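Local coordinates for HTH cro/C1-type domain-containing protein (Pseudomonas aeruginosa PAO1, PDB 7CSV) that acts as the antitoxin HigA, a dimeric regulatory factor that recognises specific pseudopalindromic DNA motifs, probably through its helix-turn-helix domain, at residues A[13-18]-A[42-47]; A[51-56]-A[69-74]; A[6-11]-A[78-83]. All blocks are in the same frame, centred on the assembly; numbering follows the deposited sequence.

Contact 1. Residues A[13-18]-A[42-47]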
# COMPACT_ATOMS: atom_id res chain seq x y z
N GLU A 13 -12.12 2.73 -9.47
CA GLU A 13 -12.55 2.33 -10.80
C GLU A 13 -12.79 0.83 -10.87
O GLU A 13 -13.77 0.37 -11.47
CB GLU A 13 -11.51 2.77 -11.83
CG GLU A 13 -11.76 2.32 -13.25
CD GLU A 13 -10.69 2.83 -14.19
OE1 GLU A 13 -10.19 2.05 -15.02
OE2 GLU A 13 -10.32 4.02 -14.07
N ILE A 14 -11.89 0.04 -10.27
CA ILE A 14 -12.07 -1.41 -10.24
C ILE A 14 -13.24 -1.78 -9.33
O ILE A 14 -14.00 -2.71 -9.63
CB ILE A 14 -10.76 -2.09 -9.80
CG1 ILE A 14 -9.73 -1.92 -10.92
CG2 ILE A 14 -10.99 -3.55 -9.42
CD1 ILE A 14 -8.46 -2.68 -10.71
N LEU A 15 -13.40 -1.07 -8.21
CA LEU A 15 -14.55 -1.32 -7.34
C LEU A 15 -15.85 -1.09 -8.10
O LEU A 15 -16.76 -1.93 -8.07
CB LEU A 15 -14.48 -0.43 -6.10
CG LEU A 15 -15.64 -0.45 -5.11
CD1 LEU A 15 -15.84 -1.87 -4.66
CD2 LEU A 15 -15.32 0.49 -3.94
N ARG A 16 -15.94 0.05 -8.80
CA ARG A 16 -17.12 0.38 -9.59
C ARG A 16 -17.38 -0.68 -10.65
O ARG A 16 -18.49 -1.21 -10.76
CB ARG A 16 -16.95 1.75 -10.27
CG ARG A 16 -17.11 2.97 -9.38
CD ARG A 16 -17.23 4.27 -10.20
NE ARG A 16 -16.47 4.22 -11.45
CZ ARG A 16 -15.28 4.77 -11.64
NH1 ARG A 16 -14.68 4.66 -12.82
NH2 ARG A 16 -14.67 5.44 -10.67
N ASP A 17 -16.37 -0.99 -11.46
CA ASP A 17 -16.57 -1.77 -12.67
C ASP A 17 -16.72 -3.26 -12.39
O ASP A 17 -17.57 -3.92 -13.00
CB ASP A 17 -15.42 -1.57 -13.65
CG ASP A 17 -15.34 -0.17 -14.21
OD1 ASP A 17 -16.33 0.58 -14.12
OD2 ASP A 17 -14.27 0.19 -14.73
N GLU A 18 -15.88 -3.82 -11.52
CA GLU A 18 -15.82 -5.27 -11.34
C GLU A 18 -16.64 -5.76 -10.16
O GLU A 18 -16.78 -6.97 -9.99
CB GLU A 18 -14.37 -5.74 -11.17
CG GLU A 18 -13.47 -5.34 -12.30
CD GLU A 18 -13.83 -6.03 -13.59
OE1 GLU A 18 -14.62 -6.99 -13.55
OE2 GLU A 18 -13.32 -5.61 -14.63
N ASN A 42 -18.44 6.73 -1.16
CA ASN A 42 -18.62 7.69 -2.25
C ASN A 42 -17.29 8.29 -2.68
O ASN A 42 -17.02 8.43 -3.88
CB ASN A 42 -19.58 8.80 -1.83
CG ASN A 42 -21.05 8.37 -1.89
OD1 ASN A 42 -21.40 7.38 -2.52
ND2 ASN A 42 -21.91 9.15 -1.25
N ASP A 43 -16.45 8.67 -1.71
CA ASP A 43 -15.15 9.27 -2.05
C ASP A 43 -14.29 8.31 -2.86
O ASP A 43 -13.61 8.71 -3.81
CB ASP A 43 -14.41 9.69 -0.78
CG ASP A 43 -15.08 10.85 -0.05
OD1 ASP A 43 -15.86 11.59 -0.67
OD2 ASP A 43 -14.80 11.02 1.16
N ILE A 44 -14.30 7.02 -2.50
CA ILE A 44 -13.45 6.05 -3.20
C ILE A 44 -13.92 5.86 -4.64
O ILE A 44 -13.11 5.87 -5.57
CB ILE A 44 -13.43 4.71 -2.44
CG1 ILE A 44 -12.69 4.87 -1.11
CG2 ILE A 44 -12.80 3.61 -3.31
CD1 ILE A 44 -13.10 3.82 -0.05
N VAL A 45 -15.22 5.67 -4.85
CA VAL A 45 -15.69 5.42 -6.21
C VAL A 45 -15.55 6.68 -7.07
O VAL A 45 -15.45 6.57 -8.29
CB VAL A 45 -17.14 4.91 -6.25
CG1 VAL A 45 -17.27 3.65 -5.40
CG2 VAL A 45 -18.10 5.99 -5.79
N ARG A 46 -15.56 7.85 -6.45
CA ARG A 46 -15.29 9.10 -7.15
C ARG A 46 -13.81 9.36 -7.33
O ARG A 46 -13.44 10.41 -7.89
CB ARG A 46 -15.92 10.27 -6.39
CG ARG A 46 -17.44 10.31 -6.43
CD ARG A 46 -17.92 11.04 -7.68
NE ARG A 46 -17.95 12.48 -7.48
CZ ARG A 46 -17.00 13.32 -7.87
NH1 ARG A 46 -17.13 14.62 -7.65
NH2 ARG A 46 -15.91 12.86 -8.48
N GLU A 47 -12.95 8.44 -6.86
CA GLU A 47 -11.50 8.56 -6.99
C GLU A 47 -10.95 9.77 -6.23
O GLU A 47 -9.97 10.39 -6.64
CB GLU A 47 -11.10 8.58 -8.47
CG GLU A 47 -11.80 7.45 -9.24
CD GLU A 47 -11.27 7.22 -10.64
OE1 GLU A 47 -10.20 7.76 -11.00
OE2 GLU A 47 -11.95 6.49 -11.40
O HOH W 1 -8.91 5.25 -12.50

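Contact 2. Residues A[51-56]-A[69-74]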
# COMPACT_ATOMS: atom_id res chain seq x y z
N ILE A 51 -7.91 3.55 -0.61
CA ILE A 51 -8.31 2.42 0.23
C ILE A 51 -7.38 2.35 1.43
O ILE A 51 -6.17 2.13 1.28
CB ILE A 51 -8.26 1.10 -0.54
CG1 ILE A 51 -9.02 1.20 -1.86
CG2 ILE A 51 -8.80 -0.05 0.32
CD1 ILE A 51 -10.43 1.49 -1.68
N SER A 52 -7.94 2.53 2.62
CA SER A 52 -7.20 2.30 3.85
C SER A 52 -7.12 0.81 4.17
O SER A 52 -7.88 -0.01 3.64
CB SER A 52 -7.86 3.03 5.01
OG SER A 52 -9.10 2.40 5.34
N ALA A 53 -6.21 0.46 5.08
CA ALA A 53 -6.11 -0.93 5.51
C ALA A 53 -7.43 -1.42 6.07
O ALA A 53 -7.86 -2.54 5.75
CB ALA A 53 -5.01 -1.08 6.56
N ASP A 54 -8.08 -0.62 6.91
CA ASP A 54 -9.36 -1.02 7.49
C ASP A 54 -10.39 -1.25 6.40
O ASP A 54 -11.09 -2.26 6.41
CB ASP A 54 -9.82 0.04 8.49
CG ASP A 54 -11.12 -0.32 9.19
OD1 ASP A 54 -11.06 -1.05 10.20
OD2 ASP A 54 -12.18 0.15 8.74
N MET A 55 -10.42 -0.36 5.40
CA MET A 55 -11.37 -0.51 4.30
C MET A 55 -11.05 -1.74 3.45
O MET A 55 -11.96 -2.38 2.93
CB MET A 55 -11.37 0.75 3.42
CG MET A 55 -12.44 1.75 3.81
SD MET A 55 -14.14 1.14 3.64
CE MET A 55 -14.11 0.39 2.03
N ALA A 56 -9.76 -2.05 3.28
CA ALA A 56 -9.39 -3.24 2.51
C ALA A 56 -9.87 -4.50 3.19
O ALA A 56 -10.28 -5.46 2.52
CB ALA A 56 -7.87 -3.30 2.33
N PHE A 69 -5.58 -7.84 -2.01
CA PHE A 69 -6.06 -7.52 -3.35
C PHE A 69 -6.32 -6.02 -3.48
O PHE A 69 -5.84 -5.37 -4.41
CB PHE A 69 -7.33 -8.32 -3.67
CG PHE A 69 -8.03 -7.88 -4.94
CD1 PHE A 69 -7.58 -8.32 -6.19
CD2 PHE A 69 -9.14 -7.05 -4.89
CE1 PHE A 69 -8.24 -7.93 -7.36
CE2 PHE A 69 -9.80 -6.65 -6.05
CZ PHE A 69 -9.35 -7.09 -7.28
N TRP A 70 -7.04 -5.46 -2.50
CA TRP A 70 -7.36 -4.04 -2.54
C TRP A 70 -6.15 -3.18 -2.23
O TRP A 70 -5.98 -2.12 -2.83
CB TRP A 70 -8.49 -3.74 -1.55
CG TRP A 70 -9.72 -4.45 -1.95
CD1 TRP A 70 -10.17 -5.63 -1.46
CD2 TRP A 70 -10.61 -4.08 -2.99
NE1 TRP A 70 -11.32 -6.00 -2.10
CE2 TRP A 70 -11.62 -5.07 -3.05
CE3 TRP A 70 -10.68 -2.99 -3.87
CZ2 TRP A 70 -12.68 -5.01 -3.96
CZ3 TRP A 70 -11.73 -2.93 -4.77
CH2 TRP A 70 -12.72 -3.93 -4.80
N MET A 71 -5.31 -3.61 -1.29
CA MET A 71 -4.14 -2.81 -0.97
C MET A 71 -3.15 -2.82 -2.12
O MET A 71 -2.42 -1.84 -2.30
CB MET A 71 -3.46 -3.31 0.30
CG MET A 71 -4.30 -3.10 1.54
SD MET A 71 -4.72 -1.40 1.93
CE MET A 71 -3.17 -0.86 2.66
N ASN A 72 -3.11 -3.91 -2.88
CA ASN A 72 -2.22 -3.96 -4.05
C ASN A 72 -2.70 -3.00 -5.13
O ASN A 72 -1.89 -2.35 -5.79
CB ASN A 72 -2.14 -5.39 -4.59
CG ASN A 72 -1.34 -6.34 -3.69
OD1 ASN A 72 -0.59 -5.90 -2.81
ND2 ASN A 72 -1.51 -7.64 -3.91
N LEU A 73 -4.03 -2.90 -5.32
CA LEU A 73 -4.54 -1.90 -6.27
C LEU A 73 -4.20 -0.50 -5.79
O LEU A 73 -3.83 0.37 -6.59
CB LEU A 73 -6.05 -2.05 -6.43
CG LEU A 73 -6.55 -3.36 -7.04
CD1 LEU A 73 -8.07 -3.38 -7.03
CD2 LEU A 73 -6.00 -3.52 -8.45
N GLN A 74 -4.32 -0.26 -4.49
CA GLN A 74 -4.01 1.05 -3.94
C GLN A 74 -2.53 1.38 -4.11
O GLN A 74 -2.18 2.50 -4.50
CB GLN A 74 -4.40 1.10 -2.46
CG GLN A 74 -4.05 2.43 -1.79
CD GLN A 74 -4.81 3.58 -2.38
OE1 GLN A 74 -6.00 3.46 -2.69
NE2 GLN A 74 -4.14 4.71 -2.57

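Contact 3. Residues A[6-11]-A[78-83]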
# COMPACT_ATOMS: atom_id res chain seq x y z
N MET A 6 4.32 5.11 -16.02
CA MET A 6 3.24 4.65 -15.16
C MET A 6 2.01 5.52 -15.38
O MET A 6 2.09 6.75 -15.30
CB MET A 6 3.63 4.70 -13.68
CG MET A 6 4.84 3.87 -13.31
SD MET A 6 4.44 2.11 -13.23
CE MET A 6 3.44 2.08 -11.74
N ARG A 7 0.87 4.89 -15.65
CA ARG A 7 -0.38 5.61 -15.70
C ARG A 7 -1.28 5.11 -14.57
O ARG A 7 -1.42 3.89 -14.39
CB ARG A 7 -1.07 5.42 -17.08
CG ARG A 7 -2.59 5.60 -17.04
CD ARG A 7 -3.17 6.32 -18.26
NE ARG A 7 -2.49 7.57 -18.63
CZ ARG A 7 -2.46 8.07 -19.86
NH1 ARG A 7 -1.82 9.21 -20.11
NH2 ARG A 7 -3.12 7.47 -20.84
N PRO A 8 -1.88 6.00 -13.79
CA PRO A 8 -2.60 5.57 -12.59
C PRO A 8 -3.99 5.02 -12.90
O PRO A 8 -4.73 5.56 -13.73
CB PRO A 8 -2.68 6.85 -11.74
CG PRO A 8 -1.74 7.85 -12.43
CD PRO A 8 -1.75 7.46 -13.86
N ILE A 9 -4.35 3.95 -12.21
CA ILE A 9 -5.71 3.43 -12.21
C ILE A 9 -6.18 3.44 -10.76
O ILE A 9 -5.65 2.69 -9.93
CB ILE A 9 -5.79 2.01 -12.79
CG1 ILE A 9 -5.40 2.02 -14.26
CG2 ILE A 9 -7.19 1.45 -12.62
CD1 ILE A 9 -5.72 0.72 -14.93
N HIS A 10 -7.18 4.26 -10.48
CA HIS A 10 -7.67 4.34 -9.11
C HIS A 10 -8.39 3.06 -8.70
O HIS A 10 -9.16 2.50 -9.49
CB HIS A 10 -8.59 5.54 -8.94
CG HIS A 10 -8.78 5.94 -7.52
ND1 HIS A 10 -9.64 5.27 -6.67
CD2 HIS A 10 -8.20 6.92 -6.78
CE1 HIS A 10 -9.59 5.83 -5.47
NE2 HIS A 10 -8.73 6.83 -5.52
N PRO A 11 -8.18 2.58 -7.47
CA PRO A 11 -8.90 1.39 -7.02
C PRO A 11 -10.41 1.53 -7.11
O PRO A 11 -11.10 0.52 -7.29
CB PRO A 11 -8.47 1.25 -5.55
CG PRO A 11 -7.16 1.97 -5.47
CD PRO A 11 -7.19 3.06 -6.49
N SER A 78 -0.90 4.61 -5.95
CA SER A 78 -0.01 5.55 -5.26
C SER A 78 1.36 5.58 -5.91
O SER A 78 1.98 6.65 -6.02
CB SER A 78 0.11 5.18 -3.79
OG SER A 78 -1.14 5.35 -3.14
N LEU A 79 1.86 4.42 -6.34
CA LEU A 79 3.16 4.41 -7.01
C LEU A 79 3.09 5.13 -8.34
O LEU A 79 4.03 5.86 -8.71
CB LEU A 79 3.64 2.98 -7.22
CG LEU A 79 4.21 2.31 -5.97
CD1 LEU A 79 4.51 0.84 -6.25
CD2 LEU A 79 5.48 3.05 -5.49
N ALA A 80 2.00 4.95 -9.09
CA ALA A 80 1.91 5.60 -10.40
C ALA A 80 1.90 7.12 -10.26
O ALA A 80 2.61 7.83 -10.98
CB ALA A 80 0.66 5.12 -11.13
N THR A 81 1.10 7.64 -9.33
CA THR A 81 1.04 9.08 -9.14
C THR A 81 2.37 9.62 -8.64
O THR A 81 2.84 10.66 -9.13
CB THR A 81 -0.10 9.43 -8.18
OG1 THR A 81 0.21 8.93 -6.87
CG2 THR A 81 -1.36 8.77 -8.65
N ALA A 82 2.99 8.93 -7.69
CA ALA A 82 4.31 9.33 -7.20
C ALA A 82 5.35 9.28 -8.30
O ALA A 82 6.21 10.17 -8.39
CB ALA A 82 4.75 8.42 -6.05
N TYR A 83 5.29 8.26 -9.16
CA TYR A 83 6.26 8.16 -10.24
C TYR A 83 6.08 9.29 -11.24
O TYR A 83 7.06 9.87 -11.71
CB TYR A 83 6.15 6.82 -10.97
CG TYR A 83 7.27 6.63 -11.96
CD1 TYR A 83 8.53 6.25 -11.52
CD2 TYR A 83 7.09 6.88 -13.31
CE1 TYR A 83 9.59 6.08 -12.43
CE2 TYR A 83 8.14 6.73 -14.22
CZ TYR A 83 9.38 6.33 -13.77
OH TYR A 83 10.42 6.18 -14.66

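Contact 1. Residues A[13-18]-A[42-47]
Arg16 reaches from helix 11-23 to the C-terminal end of helix 38-45 and meets Val45 and Glu47 there, in a domain of the Cro/C1-type helix-turn-helix family. Arg16 NH2 donates to Val45 O at 2.7 Å and also to Glu47 OE2 at 3.0 Å, the second a nearly straight bond (171°) and a salt bridge. Both acceptors lie close to the guanidinium plane. The carboxylate of Glu47 is almost coplanar with it; OE2 accepts with its anti lone pair, and the bridge joins one nitrogen to one oxygen. Val45 O belongs to the last helical turn, so the positive charge probably also interacts favourably with the C-terminal end of the helix dipole. Nearer the backbone, Arg16 CG packs on Val45 CB at 3.7 Å, and a bend at chi3 (-32°) places NE.

Glu47 is placed by a Schellman motif: its positive phi (64°) ends the helix and its N bonds back to Ile44 O. Glu13 OE2, a like charge, lies 4.0 Å from Glu47 OE2. The apolar side runs inward to Leu15, covered further by Leu30, Leu59, Phe63 and Trp70. Leu15 CD2 touches Val45 CG1 at 4.0 Å and Ile44 CG2 at 4.1 Å.

Contact 2. Residues A[51-56]-A[69-74]
The backbone N-H of Ile51 is taken up by the side-chain amide of Gln74, with Ile51 N 2.8 Å from Gln74 OE1 and the bond fairly straight at the hydrogen (164°). The donor comes from well above the amide plane, about 60° out of it. Gln74 gets there by a bent chain: CG stands anti to the backbone N (chi1 178°), then chi2 turns CD. The other end of the amide is used too, since Gln74 NE2 bonds to Ser78 OG one turn further along the same helix, and this holds the amide at both ends.

Most of the remaining contact is apolar. Ala56 sits where the two helices come close, its CA 5.5 Å from Trp70 CA. Its methyl group fits between two side chains of helix 67-93: Ala56 CB lies 4.0 Å from Trp70 CB and 3.7 Å from Met71 CG. Ile51 CG2 touches the same Trp70 CB at 4.1 Å. The Met71 chain, bent at chi2 and chi3, brings SD and CE to the start of helix 53-63, where Met71 SD is 3.9 Å from Ser52 O and CE reaches over the backbone of Ala53. That start is fixed by Ser52 as N-cap, whose OG accepts from Met55 N at 3.1 Å.

On the inner side Ile51 also packs on Pro11, Ile44 and Leu59, and the indole of Trp70 on Leu15 and Phe19. On the dimer side, Met71 meets Leu79 of the second subunit and Ala53 meets Ala82 of that subunit. The arrangement is that of a capped helix of an all-helical Cro/C1-type domain, packed through Ile51 and Ala56 against the long helix that follows it in the chain and also faces the partner subunit.

Contact 3. Residues A[6-11]-A[78-83]
Pro8 passes closest to Ala80, their CA atoms 5.0 Å apart, as the extended backbone of residues 6-10 runs along helix 67-93 in the direction opposite to it, Met6 lying by Tyr83 and Pro8 by Ala80 and Thr81. Met6 and Ala80 carry most of the contact. The methyl group of Ala80 points at the extended segment and lies against the proline, with Ala80 CB 3.6 Å from Pro8 CA and 3.8 Å from Pro8 CB. The small side chain probably lets the peptide come this near to the helix. One residue along, Thr81 turns its methyl branch to the same CB-CG edge of the proline ring: Thr81 CG2 is 3.9 Å from both Pro8 CB and Pro8 CG.

Met6 fills the place between Ala80 and Tyr83. Met6 CB rests on Ala80 CA at 3.8 Å, while Met6 CG comes up to the phenol ring, 3.8 Å from Tyr83 CD2, and the two side chains cross at about a right angle. A turn at chi2 (-76°) and another at chi3 (-71°) fold the chain back, so CE returns to the backbone of Ala80. No hydrogen bond joins the two segments. The phenol oxygen of Tyr83 has its partner further down the helix, at Glu91 OE1.

His10 and Pro11 then take the chain into helix 11-23: His10 is the N-cap, its ND1 accepting from Gly12 N, and its ring meets Tyr77 edge-to-face. On the dimer side of helix 67-93, Ser78 and Ala82 pack on Ala53 of the second subunit and Leu79 on Gln68 of that subunit. Tyr83 stands where the two surfaces meet, touching both Met6 and Ile57 of the second subunit.

Contacts 2 and 3 both use helix 67-93, with centres about 14 Å apart, and both touch the second subunit. Contact 1 lies about 12 Å from the centre of contact 2 and about 15 Å from that of contact 3, centre to centre. The contacts touch directly: Ile44 CG2 of contact 1 is 3.6 Å from Ile51 CD1 of contact 2, and Leu15 CD1 is 3.7 Å from Trp70 CH2. Pro11 joins contact 3 to contact 2, its CG 3.4 Å from Gln74 OE1. His10 does the same towards contact 1, with CB 3.4 Å from Glu47 OE1. Together they tie helices 11-23, 38-45 and 53-63 to helix 67-93, which also faces the second subunit.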